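Local coordinates for transcriptional regulator, TetR family (Agrobacterium tumefaciens, PDB 3C2B), which probably binds cis-regulatory DNA as a TetR-family transcription factor and so regulates gene expression, at residues A19-A24 with L63-T68; R141-L146 with E163-F168. All coordinates share one frame; numbering follows the deposited sequence.

Contact 1: A19-A24 with L63-T68; sequences AVLDQA and LAAMIT
M66, present as selenomethionine, reaches from helix 59-71 to L21 and A24 on helix 15-31, and its chain can be followed atom by atom. CB serves chiefly to set direction: chi1 of -66° puts CG beside the backbone N and anti to the carbonyl carbon. At CG the first apolar contact is made, with L21 CD2 3.7 Å from M66 CG. Chi2 is extended, carrying the selenium on to A24, where M66 SE stands 3.7 Å from A24 CB. The chain then bends at chi3 (59°), which brings CE against the backbone of A24; M66 CE is 3.3 Å from A24 O, a methyl resting on a carbonyl oxygen. Both helices belong to the N-terminal domain of the TetR family, helix 15-31 before and helix 59-71 after the predicted helix-turn-helix motif (37-56). Across the two segments the axes come within 10.0 Å at 98°, nearly perpendicular, and L21, A24, A65 and M66 account for the 197 Å² buried. L21 is the other large side chain of the contact, crossing that of M66 obliquely. Both of its methyls approach A65: L21 CD1 lies 4.0 Å from A65 O, and L21 CD2, besides meeting M66, is 4.3 Å from A65 CB. No hydrogen bond joins the segments, so apolar packing carries the contact. L36 touches both A24 and M66 from the intervening loop, and L41 of helix 38-45, within the predicted motif, packs on A24.

Contact 2: R141-L146 with E163-F168; sequences RRARGL and EAYRSF
The Y165 ring takes the methyl group of A143 over one face and the guanidinium of R144 at its edge. A143 CB sits 3.6 Å from the ring centroid and 23° off the ring normal, which meets the geometry of a CH-pi contact. It is displaced toward the rim, so the closest ring atom is Y165 CE1, 3.4 Å from A143 CB. The guanidinium is placed differently: R144 NH1 lies near the ring plane, 4.2 Å from Y165 CD2, and that ring atom approaches the guanidinium obliquely, an arrangement unlike a cation-pi stack over the face. Chi1 of 178° sends the tyrosine ring out from helix 161-173 toward helix 137-152. There its hydroxyl is hydrogen-bonded to D140, one turn before R144; this polar bond at the tip and the methyl over the face both restrain the ring's position. On the same short segment as Y165, E163 forms a salt bridge with R193 of the second subunit, and R166 NH1 and NH2 hydrogen-bond to L171 O and I172 O of that subunit. Such packing of a dimer-forming helix against the helical core is characteristic of the C-terminal domain of TetR-family regulators.

Overall arrangement
Contact 1 closes before contact 2 opens, so the two follow one another in series along the chain. Their centres are 30 Å apart on opposite sides of the chain's centre, and about 16 Å separates their nearest atoms. They share no helix: contact 1 joins helices 15-31 and 59-71 of the N-terminal TetR-type region, whereas contact 2 joins helices 137-152 and 161-173 of the C-terminal region. Only contact 2 has the second subunit within reach. This separation fits the TetR division into a probable DNA-binding domain and a dimerising helical domain. Helix 127-134, touched by side chains of 63-68, adds a junction between contact 1 and the C-terminal helices.

Contact 1: A19-A24 with L63-T68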
loop_
_atom_site.group_PDB
_atom_site.type_symbol
_atom_site.label_atom_id
_atom_site.label_comp_id
_atom_site.label_asym_id
_atom_site.label_seq_id
_atom_site.Cartn_x
_atom_site.Cartn_y
_atom_site.Cartn_z
ATOM N N ALA A 19 10.146 -5.041 -28.706
ATOM C CA ALA A 19 10.109 -6.497 -28.561
ATOM C C ALA A 19 10.971 -6.969 -27.382
ATOM O O ALA A 19 10.563 -7.863 -26.627
ATOM C CB ALA A 19 10.550 -7.168 -29.835
ATOM N N VAL A 20 12.151 -6.357 -27.230
ATOM C CA VAL A 20 13.103 -6.677 -26.158
ATOM C C VAL A 20 12.552 -6.315 -24.757
ATOM O O VAL A 20 12.602 -7.112 -23.808
ATOM C CB VAL A 20 14.487 -5.981 -26.414
ATOM C CG1 VAL A 20 15.337 -5.897 -25.134
ATOM C CG2 VAL A 20 15.271 -6.687 -27.553
ATOM N N LEU A 21 12.027 -5.101 -24.650
ATOM C CA LEU A 21 11.417 -4.622 -23.438
ATOM C C LEU A 21 10.210 -5.479 -23.025
ATOM O O LEU A 21 9.979 -5.676 -21.821
ATOM C CB LEU A 21 11.070 -3.132 -23.578
ATOM C CG LEU A 21 12.281 -2.181 -23.568
ATOM C CD1 LEU A 21 11.898 -0.766 -23.965
ATOM C CD2 LEU A 21 13.067 -2.199 -22.232
ATOM N N ASP A 22 9.459 -5.992 -24.004
ATOM C CA ASP A 22 8.406 -6.981 -23.738
ATOM C C ASP A 22 8.922 -8.273 -23.090
ATOM O O ASP A 22 8.255 -8.849 -22.234
ATOM C CB ASP A 22 7.611 -7.315 -25.001
ATOM C CG ASP A 22 6.438 -6.364 -25.237
ATOM O OD1 ASP A 22 5.961 -5.675 -24.299
ATOM O OD2 ASP A 22 5.979 -6.322 -26.402
ATOM N N GLN A 23 10.101 -8.728 -23.496
ATOM C CA GLN A 23 10.727 -9.884 -22.853
ATOM C C GLN A 23 11.137 -9.583 -21.415
ATOM O O GLN A 23 11.030 -10.446 -20.524
ATOM C CB GLN A 23 11.940 -10.372 -23.649
ATOM C CG GLN A 23 11.602 -11.189 -24.902
ATOM C CD GLN A 23 10.434 -12.149 -24.698
ATOM O OE1 GLN A 23 9.496 -12.160 -25.494
ATOM N NE2 GLN A 23 10.484 -12.950 -23.629
ATOM N N ALA A 24 11.600 -8.349 -21.199
ATOM C CA ALA A 24 12.103 -7.921 -19.896
ATOM C C ALA A 24 10.955 -7.755 -18.888
ATOM O O ALA A 24 11.074 -8.174 -17.727
ATOM C CB ALA A 24 12.942 -6.649 -20.025
ATOM N N LEU A 63 16.140 -0.520 -16.568
ATOM C CA LEU A 63 14.994 -0.565 -15.660
ATOM C C LEU A 63 14.042 0.606 -15.902
ATOM O O LEU A 63 12.821 0.435 -15.852
ATOM C CB LEU A 63 15.492 -0.548 -14.220
ATOM C CG LEU A 63 15.967 -1.878 -13.626
ATOM C CD1 LEU A 63 16.404 -2.898 -14.672
ATOM C CD2 LEU A 63 17.050 -1.630 -12.573
ATOM N N ALA A 64 14.621 1.778 -16.178
ATOM C CA ALA A 64 13.866 3.000 -16.449
ATOM C C ALA A 64 13.115 2.954 -17.784
ATOM O O ALA A 64 11.992 3.473 -17.882
ATOM C CB ALA A 64 14.789 4.239 -16.387
ATOM N N ALA A 65 13.733 2.347 -18.803
ATOM C CA ALA A 65 13.114 2.249 -20.125
ATOM C C ALA A 65 11.954 1.267 -20.080
ATOM O O ALA A 65 10.959 1.468 -20.752
ATOM C CB ALA A 65 14.138 1.859 -21.204
HETATM N N MSE A 66 12.099 0.216 -19.280
HETATM C CA MSE A 66 11.019 -0.722 -18.974
HETATM C C MSE A 66 9.798 -0.012 -18.320
HETATM O O MSE A 66 8.640 -0.224 -18.709
HETATM C CB MSE A 66 11.540 -1.823 -18.028
HETATM C CG MSE A 66 12.603 -2.785 -18.609
HETATM SE SE MSE A 66 13.242 -4.116 -17.278
HETATM C CE MSE A 66 11.548 -4.999 -16.851
ATOM N N ILE A 67 10.074 0.817 -17.319
ATOM C CA ILE A 67 9.040 1.638 -16.667
ATOM C C ILE A 67 8.388 2.639 -17.655
ATOM O O ILE A 67 7.159 2.748 -17.687
ATOM C CB ILE A 67 9.582 2.376 -15.410
ATOM C CG1 ILE A 67 9.950 1.360 -14.318
ATOM C CG2 ILE A 67 8.570 3.422 -14.889
ATOM C CD1 ILE A 67 10.569 1.945 -13.039
ATOM N N THR A 68 9.190 3.354 -18.458
ATOM C CA THR A 68 8.621 4.348 -19.383
ATOM C C THR A 68 8.039 3.728 -20.663
ATOM O O THR A 68 7.183 4.343 -21.302
ATOM C CB THR A 68 9.593 5.497 -19.712
ATOM O OG1 THR A 68 10.656 5.016 -20.539
ATOM C CG2 THR A 68 10.162 6.100 -18.432
#

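Contact 2: R141-L146 with E163-F168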
loop_
_atom_site.group_PDB
_atom_site.type_symbol
_atom_site.label_atom_id
_atom_site.label_comp_id
_atom_site.label_asym_id
_atom_site.label_seq_id
_atom_site.Cartn_x
_atom_site.Cartn_y
_atom_site.Cartn_z
ATOM N N ARG A 141 -5.506 12.205 -12.972
ATOM C CA ARG A 141 -6.169 13.289 -13.712
ATOM C C ARG A 141 -7.644 12.931 -13.933
ATOM O O ARG A 141 -8.506 13.794 -13.833
ATOM C CB ARG A 141 -5.461 13.615 -15.037
ATOM C CG ARG A 141 -5.525 15.114 -15.387
ATOM C CD ARG A 141 -4.946 15.452 -16.756
ATOM N NE ARG A 141 -4.737 16.895 -16.907
ATOM C CZ ARG A 141 -3.595 17.532 -16.611
ATOM N NH1 ARG A 141 -2.549 16.867 -16.119
ATOM N NH2 ARG A 141 -3.498 18.848 -16.792
ATOM N N ARG A 142 -7.920 11.650 -14.210
ATOM C CA ARG A 142 -9.290 11.145 -14.283
ATOM C C ARG A 142 -10.054 11.518 -12.996
ATOM O O ARG A 142 -11.071 12.188 -13.051
ATOM C CB ARG A 142 -9.287 9.627 -14.465
ATOM C CG ARG A 142 -10.452 9.047 -15.223
ATOM C CD ARG A 142 -11.767 9.321 -14.534
ATOM N NE ARG A 142 -12.735 9.956 -15.441
ATOM C CZ ARG A 142 -13.737 9.336 -16.059
ATOM N NH1 ARG A 142 -14.553 10.017 -16.852
ATOM N NH2 ARG A 142 -13.918 8.038 -15.897
ATOM N N ALA A 143 -9.508 11.129 -11.853
ATOM C CA ALA A 143 -10.159 11.261 -10.583
ATOM C C ALA A 143 -10.443 12.719 -10.227
ATOM O O ALA A 143 -11.562 13.034 -9.825
ATOM C CB ALA A 143 -9.341 10.562 -9.494
ATOM N N ARG A 144 -9.451 13.592 -10.438
ATOM C CA ARG A 144 -9.589 15.030 -10.163
ATOM C C ARG A 144 -10.606 15.659 -11.094
ATOM O O ARG A 144 -11.388 16.503 -10.664
ATOM C CB ARG A 144 -8.264 15.778 -10.342
ATOM C CG ARG A 144 -7.111 15.271 -9.515
ATOM C CD ARG A 144 -5.936 16.253 -9.689
ATOM N NE ARG A 144 -4.702 15.570 -10.066
ATOM C CZ ARG A 144 -3.833 15.020 -9.214
ATOM N NH1 ARG A 144 -4.022 15.051 -7.894
ATOM N NH2 ARG A 144 -2.762 14.427 -9.702
ATOM N N GLY A 145 -10.558 15.261 -12.366
ATOM C CA GLY A 145 -11.544 15.694 -13.375
ATOM C C GLY A 145 -12.975 15.394 -12.944
ATOM O O GLY A 145 -13.844 16.256 -12.960
ATOM N N LEU A 146 -13.198 14.167 -12.517
ATOM C CA LEU A 146 -14.469 13.707 -11.947
ATOM C C LEU A 146 -14.908 14.455 -10.676
ATOM O O LEU A 146 -16.053 14.842 -10.536
ATOM C CB LEU A 146 -14.300 12.239 -11.610
ATOM C CG LEU A 146 -15.352 11.250 -12.044
ATOM C CD1 LEU A 146 -15.939 11.623 -13.392
ATOM C CD2 LEU A 146 -14.729 9.834 -12.062
ATOM N N GLU A 163 -7.378 16.281 -0.948
ATOM C CA GLU A 163 -7.733 15.582 0.252
ATOM C C GLU A 163 -8.990 14.722 0.024
ATOM O O GLU A 163 -9.069 13.594 0.490
ATOM C CB GLU A 163 -7.928 16.628 1.341
ATOM C CG GLU A 163 -8.238 16.128 2.697
ATOM C CD GLU A 163 -7.104 15.402 3.417
ATOM O OE1 GLU A 163 -5.908 15.584 3.104
ATOM O OE2 GLU A 163 -7.447 14.659 4.350
ATOM N N ALA A 164 -9.944 15.255 -0.735
ATOM C CA ALA A 164 -11.087 14.474 -1.159
ATOM C C ALA A 164 -10.622 13.288 -1.971
ATOM O O ALA A 164 -11.117 12.204 -1.768
ATOM C CB ALA A 164 -12.071 15.310 -1.965
ATOM N N TYR A 165 -9.691 13.491 -2.906
ATOM C CA TYR A 165 -9.153 12.353 -3.707
ATOM C C TYR A 165 -8.360 11.382 -2.836
ATOM O O TYR A 165 -8.498 10.145 -2.951
ATOM C CB TYR A 165 -8.337 12.840 -4.928
ATOM C CG TYR A 165 -7.701 11.719 -5.773
ATOM C CD1 TYR A 165 -8.347 10.477 -5.930
ATOM C CD2 TYR A 165 -6.488 11.917 -6.445
ATOM C CE1 TYR A 165 -7.796 9.447 -6.686
ATOM C CE2 TYR A 165 -5.931 10.864 -7.250
ATOM C CZ TYR A 165 -6.613 9.649 -7.361
ATOM O OH TYR A 165 -6.087 8.588 -8.089
ATOM N N ARG A 166 -7.555 11.937 -1.931
ATOM C CA ARG A 166 -6.843 11.142 -0.924
ATOM C C ARG A 166 -7.760 10.157 -0.161
ATOM O O ARG A 166 -7.437 8.919 -0.060
ATOM C CB ARG A 166 -5.991 12.055 0.032
ATOM C CG ARG A 166 -5.051 11.248 0.935
ATOM C CD ARG A 166 -4.329 12.098 2.028
ATOM N NE ARG A 166 -3.429 11.275 2.829
ATOM C CZ ARG A 166 -3.810 10.431 3.802
ATOM N NH1 ARG A 166 -5.084 10.305 4.141
ATOM N NH2 ARG A 166 -2.920 9.698 4.435
ATOM N N SER A 167 -8.869 10.689 0.361
ATOM C CA SER A 167 -9.869 9.905 1.068
ATOM C C SER A 167 -10.482 8.838 0.153
ATOM O O SER A 167 -10.566 7.690 0.533
ATOM C CB SER A 167 -11.002 10.789 1.590
ATOM O OG SER A 167 -10.552 11.652 2.632
ATOM N N PHE A 168 -10.886 9.220 -1.044
ATOM C CA PHE A 168 -11.492 8.304 -2.004
ATOM C C PHE A 168 -10.542 7.177 -2.316
ATOM O O PHE A 168 -10.932 6.000 -2.318
ATOM C CB PHE A 168 -11.838 9.066 -3.285
ATOM C CG PHE A 168 -12.745 8.325 -4.242
ATOM C CD1 PHE A 168 -13.696 7.397 -3.791
ATOM C CD2 PHE A 168 -12.654 8.567 -5.611
ATOM C CE1 PHE A 168 -14.555 6.757 -4.701
ATOM C CE2 PHE A 168 -13.531 7.940 -6.516
ATOM C CZ PHE A 168 -14.476 7.024 -6.049
#